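Local coordinates for protein polysialic acid O-acetyltransferase (Escherichia coli, PDB 3JQY) that transfers acetyl groups from acetyl-CoA to the capsular polysialic acid of the bacterium, acting specifically on long sialic acid polymers, at residues L47-E52 against D69-W74; I78-N83 against D97-K102; I88-K93 against I108-T113. All coordinates share one frame; numbering follows the deposited sequence. Where two conformers were deposited one is given.

Contact 1: L47-E52 against D69-W74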
loop_
_atom_site.group_PDB
_atom_site.type_symbol
_atom_site.label_atom_id
_atom_site.label_comp_id
_atom_site.label_asym_id
_atom_site.label_seq_id
_atom_site.Cartn_x
_atom_site.Cartn_y
_atom_site.Cartn_z
ATOM N N LEU B 47 -29.963 -4.526 13.960
ATOM C CA LEU B 47 -28.511 -4.603 13.880
ATOM C C LEU B 47 -27.893 -4.677 15.265
ATOM O O LEU B 47 -28.558 -4.427 16.267
ATOM C CB LEU B 47 -27.954 -3.390 13.142
ATOM C CG LEU B 47 -28.573 -3.144 11.764
ATOM C CD1 LEU B 47 -27.914 -1.932 11.123
ATOM C CD2 LEU B 47 -28.447 -4.382 10.882
ATOM N N VAL B 48 -26.616 -5.035 15.306
ATOM C CA VAL B 48 -25.890 -5.102 16.567
ATOM C C VAL B 48 -24.617 -4.265 16.516
ATOM O O VAL B 48 -23.931 -4.212 15.493
ATOM C CB VAL B 48 -25.549 -6.558 16.966
ATOM C CG1 VAL B 48 -26.820 -7.338 17.275
ATOM C CG2 VAL B 48 -24.751 -7.244 15.873
ATOM N N ASN B 49 -24.321 -3.595 17.627
ATOM C CA ASN B 49 -23.095 -2.810 17.762
ATOM C C ASN B 49 -22.775 -1.916 16.561
ATOM O O ASN B 49 -21.616 -1.801 16.163
ATOM C CB ASN B 49 -21.920 -3.755 18.028
ATOM C CG ASN B 49 -20.672 -3.024 18.483
ATOM O OD1 ASN B 49 -20.745 -2.052 19.236
ATOM N ND2 ASN B 49 -19.518 -3.494 18.029
ATOM N N SER B 50 -23.799 -1.277 16.002
ATOM C CA SER B 50 -23.653 -0.511 14.761
ATOM C C SER B 50 -23.638 0.999 14.975
ATOM O O SER B 50 -24.285 1.506 15.890
ATOM C CB SER B 50 -24.776 -0.878 13.792
ATOM O OG SER B 50 -24.684 -2.238 13.403
ATOM N N LYS B 51 -22.918 1.715 14.115
ATOM C CA LYS B 51 -22.826 3.168 14.225
ATOM C C LYS B 51 -22.305 3.825 12.951
ATOM O O LYS B 51 -21.540 3.220 12.196
ATOM C CB LYS B 51 -21.908 3.548 15.387
ATOM C CG LYS B 51 -20.449 3.261 15.117
ATOM C CD LYS B 51 -19.580 3.592 16.331
ATOM C CE LYS B 51 -19.657 5.063 16.687
ATOM N NZ LYS B 51 -18.774 5.394 17.843
ATOM N N GLU B 52 -22.724 5.068 12.730
ATOM C CA GLU B 52 -22.114 5.945 11.735
ATOM C C GLU B 52 -22.202 5.392 10.319
ATOM O O GLU B 52 -21.240 5.471 9.550
ATOM C CB GLU B 52 -20.652 6.226 12.098
ATOM C CG GLU B 52 -20.473 6.966 13.416
ATOM C CD GLU B 52 -20.852 8.432 13.320
ATOM O OE1 GLU B 52 -21.098 8.913 12.192
ATOM O OE2 GLU B 52 -20.901 9.103 14.374
ATOM N N ASP B 69 -28.865 -8.886 13.021
ATOM C CA ASP B 69 -27.609 -9.252 13.671
ATOM C C ASP B 69 -26.353 -8.978 12.856
ATOM O O ASP B 69 -25.288 -9.516 13.148
ATOM C CB ASP B 69 -27.650 -10.709 14.127
ATOM C CG ASP B 69 -28.740 -10.955 15.153
ATOM O OD1 ASP B 69 -29.023 -10.030 15.937
ATOM O OD2 ASP B 69 -29.314 -12.062 15.165
ATOM N N VAL B 70 -26.478 -8.122 11.851
ATOM C CA VAL B 70 -25.312 -7.625 11.154
ATOM C C VAL B 70 -24.738 -6.458 11.961
ATOM O O VAL B 70 -25.483 -5.687 12.567
ATOM C CB VAL B 70 -25.689 -7.184 9.726
ATOM C CG1 VAL B 70 -24.483 -6.566 9.013
ATOM C CG2 VAL B 70 -26.233 -8.372 8.947
ATOM N N GLU B 71 -23.415 -6.354 12.005
ATOM C CA GLU B 71 -22.774 -5.198 12.602
ATOM C C GLU B 71 -22.206 -4.321 11.494
ATOM O O GLU B 71 -21.305 -4.740 10.774
ATOM C CB GLU B 71 -21.638 -5.650 13.522
ATOM C CG GLU B 71 -20.720 -4.530 13.983
ATOM C CD GLU B 71 -19.479 -5.062 14.682
ATOM O OE1 GLU B 71 -18.365 -4.907 14.131
ATOM O OE2 GLU B 71 -19.617 -5.645 15.778
ATOM N N CYS B 72 -22.755 -3.120 11.343
ATOM C CA CYS B 72 -22.249 -2.154 10.379
ATOM C C CYS B 72 -21.633 -1.006 11.146
ATOM O O CYS B 72 -22.309 -0.364 11.947
ATOM C CB CYS B 72 -23.384 -1.605 9.518
ATOM S SG CYS B 72 -24.259 -2.850 8.575
ATOM N N ARG B 73 -20.349 -0.760 10.915
ATOM C CA ARG B 73 -19.672 0.378 11.528
ATOM C C ARG B 73 -18.917 1.180 10.475
ATOM O O ARG B 73 -18.055 0.650 9.768
ATOM C CB ARG B 73 -18.743 -0.091 12.656
ATOM C CG ARG B 73 -19.489 -0.840 13.758
ATOM C CD ARG B 73 -18.545 -1.480 14.763
ATOM N NE ARG B 73 -17.795 -0.487 15.529
ATOM C CZ ARG B 73 -18.261 0.144 16.603
ATOM N NH1 ARG B 73 -19.490 -0.100 17.046
ATOM N NH2 ARG B 73 -17.493 1.023 17.235
ATOM N N TRP B 74 -19.263 2.457 10.370
ATOM C CA TRP B 74 -18.719 3.327 9.332
ATOM C C TRP B 74 -18.869 2.703 7.952
ATOM O O TRP B 74 -17.962 2.747 7.127
ATOM C CB TRP B 74 -17.263 3.696 9.633
ATOM C CG TRP B 74 -17.180 4.607 10.801
ATOM C CD1 TRP B 74 -17.382 5.958 10.803
ATOM C CD2 TRP B 74 -16.908 4.240 12.154
ATOM N NE1 TRP B 74 -17.244 6.455 12.075
ATOM C CE2 TRP B 74 -16.951 5.420 12.924
ATOM C CE3 TRP B 74 -16.622 3.029 12.789
ATOM C CZ2 TRP B 74 -16.718 5.426 14.296
ATOM C CZ3 TRP B 74 -16.394 3.035 14.155
ATOM C CH2 TRP B 74 -16.443 4.226 14.893
#
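R73 reaches across to the loop before strand 53-58 and donates from NH1 to the carbonyl oxygen of N49, with NH1 and O 2.9 Å apart and an angle of 159° at the hydrogen. The acceptor lies in the guanidinium plane, while NH1 stands well above the plane of the carbonyl. K51 covers one face of the same guanidinium: its CD comes within 3.4 Å of R73 NH2, although the two positive ends are held near each other. K51 has CG between its backbone N and carbonyl carbon (chi1 71°), the crowded position, and from there CG also lies over the six-membered ring of W74, 4.2 Å from its centroid. The five-membered ring is met on a face by E52, with CB 3.6 Å from the centroid. An alanine in place of R73 would probably leave the N49 carbonyl without this donor and open a gap beside K51 CD, which would keep only its packing on W74.

N49 is held from a second direction, because its ND2 donates to E71 OE2 at 3.1 Å, meeting the carboxylate from above its plane. S50 OG links two backbones, donating to V48 O at 3.0 Å and accepting from C72 N at the same length. Direct backbone bonds from V48 N to V70 O, K51 N to C72 O and W74 N to K51 O complete the pairing.

E52 and W74 share positive phi values and face each other in register, so like corners of successive turns are stacked, as expected in a left-handed parallel beta-helix. E71 and R73 pass the pairing on to strand 93-95 through I94, while L47 and the buried C72 pack against I66 of strand 63-66.

Contact 2: I78-N83 against D97-K102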
loop_
_atom_site.group_PDB
_atom_site.type_symbol
_atom_site.label_atom_id
_atom_site.label_comp_id
_atom_site.label_asym_id
_atom_site.label_seq_id
_atom_site.Cartn_x
_atom_site.Cartn_y
_atom_site.Cartn_z
ATOM N N ILE B 78 -23.284 3.387 -1.550
ATOM C CA ILE B 78 -23.700 4.367 -2.541
ATOM C C ILE B 78 -24.257 3.658 -3.760
ATOM O O ILE B 78 -23.620 2.754 -4.306
ATOM C CB ILE B 78 -22.537 5.278 -2.966
ATOM C CG1 ILE B 78 -21.967 6.002 -1.748
ATOM C CG2 ILE B 78 -23.011 6.270 -4.030
ATOM C CD1 ILE B 78 -20.735 6.819 -2.043
ATOM N N PHE B 79 -25.452 4.063 -4.176
ATOM C CA PHE B 79 -26.084 3.520 -5.378
ATOM C C PHE B 79 -26.001 4.550 -6.498
ATOM O O PHE B 79 -26.530 5.656 -6.364
ATOM C CB PHE B 79 -27.555 3.183 -5.107
ATOM C CG PHE B 79 -27.751 1.988 -4.224
ATOM C CD1 PHE B 79 -27.949 2.142 -2.859
ATOM C CD2 PHE B 79 -27.727 0.710 -4.754
ATOM C CE1 PHE B 79 -28.126 1.042 -2.039
ATOM C CE2 PHE B 79 -27.910 -0.401 -3.937
ATOM C CZ PHE B 79 -28.108 -0.234 -2.583
ATOM N N ARG B 80 -25.326 4.197 -7.587
ATOM C CA ARG B 80 -25.230 5.082 -8.754
ATOM C C ARG B 80 -26.027 4.481 -9.903
ATOM O O ARG B 80 -25.787 3.351 -10.319
ATOM C CB ARG B 80 -23.769 5.289 -9.165
ATOM C CG ARG B 80 -22.880 5.856 -8.062
ATOM C CD ARG B 80 -21.571 6.370 -8.645
ATOM N NE ARG B 80 -20.524 6.532 -7.638
ATOM C CZ ARG B 80 -20.454 7.547 -6.787
ATOM N NH1 ARG B 80 -21.380 8.498 -6.801
ATOM N NH2 ARG B 80 -19.460 7.603 -5.910
ATOM N N GLY B 81 -26.992 5.228 -10.420
ATOM C CA GLY B 81 -27.817 4.686 -11.475
ATOM C C GLY B 81 -28.890 3.778 -10.907
ATOM O O GLY B 81 -29.206 3.851 -9.716
ATOM N N ASP B 82 -29.421 2.898 -11.750
ATOM C CA ASP B 82 -30.665 2.191 -11.449
ATOM C C ASP B 82 -30.503 0.682 -11.328
ATOM O O ASP B 82 -29.545 0.102 -11.847
ATOM C CB ASP B 82 -31.696 2.457 -12.555
ATOM C CG ASP B 82 -31.854 3.931 -12.882
ATOM O OD1 ASP B 82 -31.557 4.784 -12.022
ATOM O OD2 ASP B 82 -32.287 4.237 -14.014
ATOM N N ASN B 83 -31.464 0.057 -10.651
ATOM C CA ASN B 83 -31.592 -1.391 -10.632
ATOM C C ASN B 83 -30.407 -2.108 -9.995
ATOM O O ASN B 83 -30.103 -3.249 -10.355
ATOM C CB ASN B 83 -31.823 -1.917 -12.052
ATOM C CG ASN B 83 -33.036 -1.285 -12.713
ATOM O OD1 ASN B 83 -34.116 -1.240 -12.130
ATOM N ND2 ASN B 83 -32.859 -0.792 -13.934
ATOM N N ASP B 97 -16.680 1.031 2.231
ATOM C CA ASP B 97 -17.461 1.686 1.196
ATOM C C ASP B 97 -17.867 0.699 0.121
ATOM O O ASP B 97 -17.013 0.071 -0.502
ATOM C CB ASP B 97 -16.640 2.805 0.562
ATOM C CG ASP B 97 -16.350 3.933 1.538
ATOM O OD1 ASP B 97 -15.184 4.071 1.958
ATOM O OD2 ASP B 97 -17.295 4.668 1.896
ATOM N N ILE B 98 -19.170 0.577 -0.105
ATOM C CA ILE B 98 -19.675 -0.256 -1.184
ATOM C C ILE B 98 -20.364 0.631 -2.208
ATOM O O ILE B 98 -21.331 1.313 -1.887
ATOM C CB ILE B 98 -20.708 -1.281 -0.680
ATOM C CG1 ILE B 98 -20.077 -2.231 0.345
ATOM C CG2 ILE B 98 -21.289 -2.060 -1.855
ATOM C CD1 ILE B 98 -21.087 -3.185 0.978
ATOM N N VAL B 99 -19.867 0.625 -3.438
ATOM C CA VAL B 99 -20.491 1.407 -4.500
ATOM C C VAL B 99 -21.052 0.469 -5.565
ATOM O O VAL B 99 -20.302 -0.271 -6.208
ATOM C CB VAL B 99 -19.501 2.422 -5.114
ATOM C CG1 VAL B 99 -20.188 3.284 -6.176
ATOM C CG2 VAL B 99 -18.900 3.293 -4.010
ATOM N N ALA B 100 -22.374 0.509 -5.734
ATOM C CA ALA B 100 -23.088 -0.327 -6.701
ATOM C C ALA B 100 -23.562 0.553 -7.845
ATOM O O ALA B 100 -24.397 1.436 -7.653
ATOM C CB ALA B 100 -24.278 -1.028 -6.035
ATOM N N THR B 101 -23.027 0.305 -9.034
ATOM C CA THR B 101 -23.145 1.258 -10.133
ATOM C C THR B 101 -23.796 0.640 -11.356
ATOM O O THR B 101 -23.382 -0.421 -11.829
ATOM C CB THR B 101 -21.748 1.785 -10.547
ATOM O OG1 THR B 101 -21.153 2.498 -9.456
ATOM C CG2 THR B 101 -21.855 2.706 -11.753
ATOM N N LYS B 102 -24.813 1.295 -11.854
ATOM C CA LYS B 102 -25.431 0.922 -13.096
ATOM C C LYS B 102 -25.889 -0.515 -13.262
ATOM O O LYS B 102 -25.634 -1.159 -14.254
ATOM C CB LYS B 102 -24.539 1.297 -14.240
ATOM C CG LYS B 102 -24.414 2.756 -14.412
ATOM C CD LYS B 102 -23.282 3.107 -15.329
ATOM C CE LYS B 102 -23.383 4.461 -15.718
ATOM N NZ LYS B 102 -22.329 5.277 -15.242
#
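I78, F79 and R80 pair in parallel with V99, A100 and T101, the strand axes 4.8 Å apart and their directions differing by 16°. Four backbone hydrogen bonds fix this register: I78 N to I98 O, A100 N to I78 O, R80 N to A100 O, and K102 N to R80 O, the last only 2.7 Å between N and O. On the face carrying I78, R80, V99 and T101, R80 runs extended from CG to NE, its third torsion (chi3 -162°) placing NE 3.6 Å from V99 CG1. T101 OG1 lies 3.8 Å from R80 CB, and I78 CG2 sits over the centre of the guanidinium, 3.9 Å above its plane.

The strands are equivalent positions in successive coils of a left-handed parallel beta-helix, the fold of the hexapeptide-repeat transferases, and residues at equivalent positions therefore stack coil on coil.

The other face points into the helix. There F79 CD2 touches A100 CB at 4.1 Å, and both side chains also pack on V86 of strand 85-88. The F79 ring meets that of F57 on strand 53-58, their planes about 10° apart, while I98 reaches V106 and I108.

Contact 3: I88-K93 against I108-T113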
loop_
_atom_site.group_PDB
_atom_site.type_symbol
_atom_site.label_atom_id
_atom_site.label_comp_id
_atom_site.label_asym_id
_atom_site.label_seq_id
_atom_site.Cartn_x
_atom_site.Cartn_y
_atom_site.Cartn_z
ATOM N N ILE B 88 -26.711 -7.816 2.502
ATOM C CA ILE B 88 -25.742 -8.207 3.510
ATOM C C ILE B 88 -26.399 -9.196 4.466
ATOM O O ILE B 88 -27.339 -8.855 5.177
ATOM C CB ILE B 88 -25.214 -6.981 4.262
ATOM C CG1 ILE B 88 -24.577 -5.995 3.274
ATOM C CG2 ILE B 88 -24.213 -7.398 5.336
ATOM C CD1 ILE B 88 -24.021 -4.744 3.914
ATOM N N HIS B 89 -25.900 -10.428 4.464
ATOM C CA HIS B 89 -26.538 -11.522 5.202
ATOM C C HIS B 89 -26.268 -11.493 6.706
ATOM O O HIS B 89 -25.303 -10.886 7.169
ATOM C CB HIS B 89 -26.087 -12.874 4.645
ATOM C CG HIS B 89 -26.738 -13.259 3.352
ATOM N ND1 HIS B 89 -26.455 -12.635 2.156
ATOM C CD2 HIS B 89 -27.635 -14.234 3.064
ATOM C CE1 HIS B 89 -27.159 -13.198 1.190
ATOM N NE2 HIS B 89 -27.884 -14.170 1.714
ATOM N N LYS B 90 -27.120 -12.187 7.458
ATOM C CA LYS B 90 -27.092 -12.155 8.920
ATOM C C LYS B 90 -25.751 -12.516 9.546
ATOM O O LYS B 90 -24.983 -13.318 9.003
ATOM C CB LYS B 90 -28.181 -13.079 9.481
ATOM C CG LYS B 90 -28.099 -14.497 8.950
ATOM C CD LYS B 90 -28.928 -15.469 9.795
ATOM C CE LYS B 90 -30.407 -15.116 9.787
ATOM N NZ LYS B 90 -31.213 -16.077 10.604
ATOM N N ASN B 91 -25.478 -11.890 10.688
ATOM C CA ASN B 91 -24.333 -12.211 11.536
ATOM C C ASN B 91 -22.977 -11.848 10.942
ATOM O O ASN B 91 -21.939 -12.273 11.442
ATOM C CB ASN B 91 -24.373 -13.677 11.952
ATOM C CG ASN B 91 -25.505 -13.967 12.911
ATOM O OD1 ASN B 91 -25.520 -13.462 14.031
ATOM N ND2 ASN B 91 -26.465 -14.771 12.473
ATOM N N SER B 92 -22.984 -11.059 9.881
ATOM C CA SER B 92 -21.747 -10.563 9.294
ATOM C C SER B 92 -21.316 -9.282 10.001
ATOM O O SER B 92 -22.092 -8.675 10.738
ATOM C CB SER B 92 -21.932 -10.300 7.799
ATOM O OG SER B 92 -23.019 -9.418 7.576
ATOM N N LYS B 93 -20.077 -8.867 9.768
ATOM C CA LYS B 93 -19.566 -7.637 10.352
ATOM C C LYS B 93 -18.897 -6.856 9.241
ATOM O O LYS B 93 -18.002 -7.375 8.574
ATOM C CB LYS B 93 -18.540 -7.940 11.445
ATOM C CG LYS B 93 -19.083 -8.788 12.588
ATOM C CD LYS B 93 -18.067 -8.855 13.717
ATOM C CE LYS B 93 -18.570 -9.703 14.868
ATOM N NZ LYS B 93 -17.584 -9.717 15.985
ATOM N N ILE B 108 -22.966 -10.110 0.335
ATOM C CA ILE B 108 -22.020 -10.515 1.364
ATOM C C ILE B 108 -22.681 -11.567 2.253
ATOM O O ILE B 108 -23.733 -11.323 2.833
ATOM C CB ILE B 108 -21.587 -9.306 2.186
ATOM C CG1 ILE B 108 -20.898 -8.282 1.265
ATOM C CG2 ILE B 108 -20.672 -9.737 3.330
ATOM C CD1 ILE B 108 -20.539 -6.984 1.941
ATOM N N GLY B 109 -22.067 -12.743 2.334
ATOM C CA GLY B 109 -22.681 -13.894 2.976
ATOM C C GLY B 109 -22.694 -13.867 4.497
ATOM O O GLY B 109 -22.192 -12.940 5.126
ATOM N N ARG B 110 -23.260 -14.919 5.081
ATOM C CA ARG B 110 -23.432 -15.024 6.526
ATOM C C ARG B 110 -22.124 -15.206 7.284
ATOM O O ARG B 110 -21.224 -15.915 6.827
ATOM C CB ARG B 110 -24.352 -16.211 6.845
ATOM C CG ARG B 110 -25.742 -16.067 6.277
ATOM C CD ARG B 110 -26.655 -17.187 6.768
ATOM N NE ARG B 110 -26.439 -18.431 6.039
ATOM C CZ ARG B 110 -27.112 -18.780 4.945
ATOM N NH1 ARG B 110 -28.044 -17.977 4.450
ATOM N NH2 ARG B 110 -26.852 -19.935 4.344
ATOM N N ARG B 111 -22.038 -14.573 8.454
ATOM C CA ARG B 111 -20.914 -14.759 9.366
ATOM C C ARG B 111 -19.577 -14.352 8.759
ATOM O O ARG B 111 -18.525 -14.822 9.182
ATOM C CB ARG B 111 -20.846 -16.213 9.855
ATOM C CG ARG B 111 -22.131 -16.691 10.534
ATOM C CD ARG B 111 -22.102 -18.188 10.812
ATOM N NE ARG B 111 -21.869 -18.969 9.596
ATOM C CZ ARG B 111 -22.825 -19.442 8.803
ATOM N NH1 ARG B 111 -24.107 -19.225 9.083
ATOM N NH2 ARG B 111 -22.499 -20.134 7.722
ATOM N N THR B 112 -19.618 -13.472 7.770
ATOM C CA THR B 112 -18.392 -12.971 7.171
ATOM C C THR B 112 -17.961 -11.694 7.893
ATOM O O THR B 112 -18.798 -10.863 8.244
ATOM C CB THR B 112 -18.597 -12.718 5.665
ATOM O OG1 THR B 112 -18.495 -13.967 4.963
ATOM C CG2 THR B 112 -17.571 -11.729 5.123
ATOM N N THR B 113 -16.662 -11.552 8.139
ATOM C CA THR B 113 -16.140 -10.356 8.794
ATOM C C THR B 113 -15.277 -9.555 7.837
ATOM O O THR B 113 -14.490 -10.118 7.077
ATOM C CB THR B 113 -15.349 -10.695 10.074
ATOM O OG1 THR B 113 -14.202 -11.495 9.747
ATOM C CG2 THR B 113 -16.240 -11.470 11.029
HETATM O O HOH W 1 -25.819 -17.448 10.819
#
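H89 has CG anti to its carbonyl carbon (chi1 -77°), which sets CG beside the I108 carbonyl, and its second torsion (chi2 71°) turns ND1 to that oxygen; R110 likewise has CG anti to the carbonyl carbon, bringing it to 3.6 Å from H89 CB. I108 O is consequently gripped twice by one residue: H89 N approaches it nearly along the C=O axis at 2.9 Å, and H89 ND1 donates at 3.1 Å from above the carbonyl plane. The second bond is the more bent, with 136° at the hydrogen. K90 lies alongside R110, pointing the same way, and its CG is 3.8 Å from R110 CD.

Both segments form type II turns, H89 to S92 and G109 to T112, stacked one coil above the other at a corner of the left-handed beta-helix. The turns are joined by R111 N to K90 O and by K93 N to T112 O, the latter 2.8 Å between N and O. I88 and I108 stack toward the interior, where both also meet I94.

The R111 guanidinium has partners beyond the turn: its NE forms a salt bridge with D132, and its NH1 is 3.0 Å from a water oxygen that lies at the edge of the guanidinium and accepts only a weak bond from N91 ND2. G109 O, by contrast, is buried with no polar partner in the model.

The direction of the ND1 bond is consistent with a proton on that nitrogen. The nearby guanidinium of R110 would tend to disfavour a second proton on H89 and the touching side chain of E67 to favour one, which leaves the balance open.

From the N terminus, contact 1 comes first: 47-52 meets 69-74, closing a loop of 16 residues that holds strands 53-58 and 63-66. Strand 71-80 then leads on to contact 2, whose closing segment 97-102 returns one coil later on the neighbouring strand. Contact 3 opens at 88-93, before contact 2 has closed, and ends at 108-113 beyond it, so these two cross, and I98 CD1 packs on I108 CD1 where they meet. Contact 1 precedes both, yet it touches contact 3 directly, with E71 N probably hydrogen-bonded to S92 O. Together they tie successive coils of the beta-helix at two corners and along one parallel sheet.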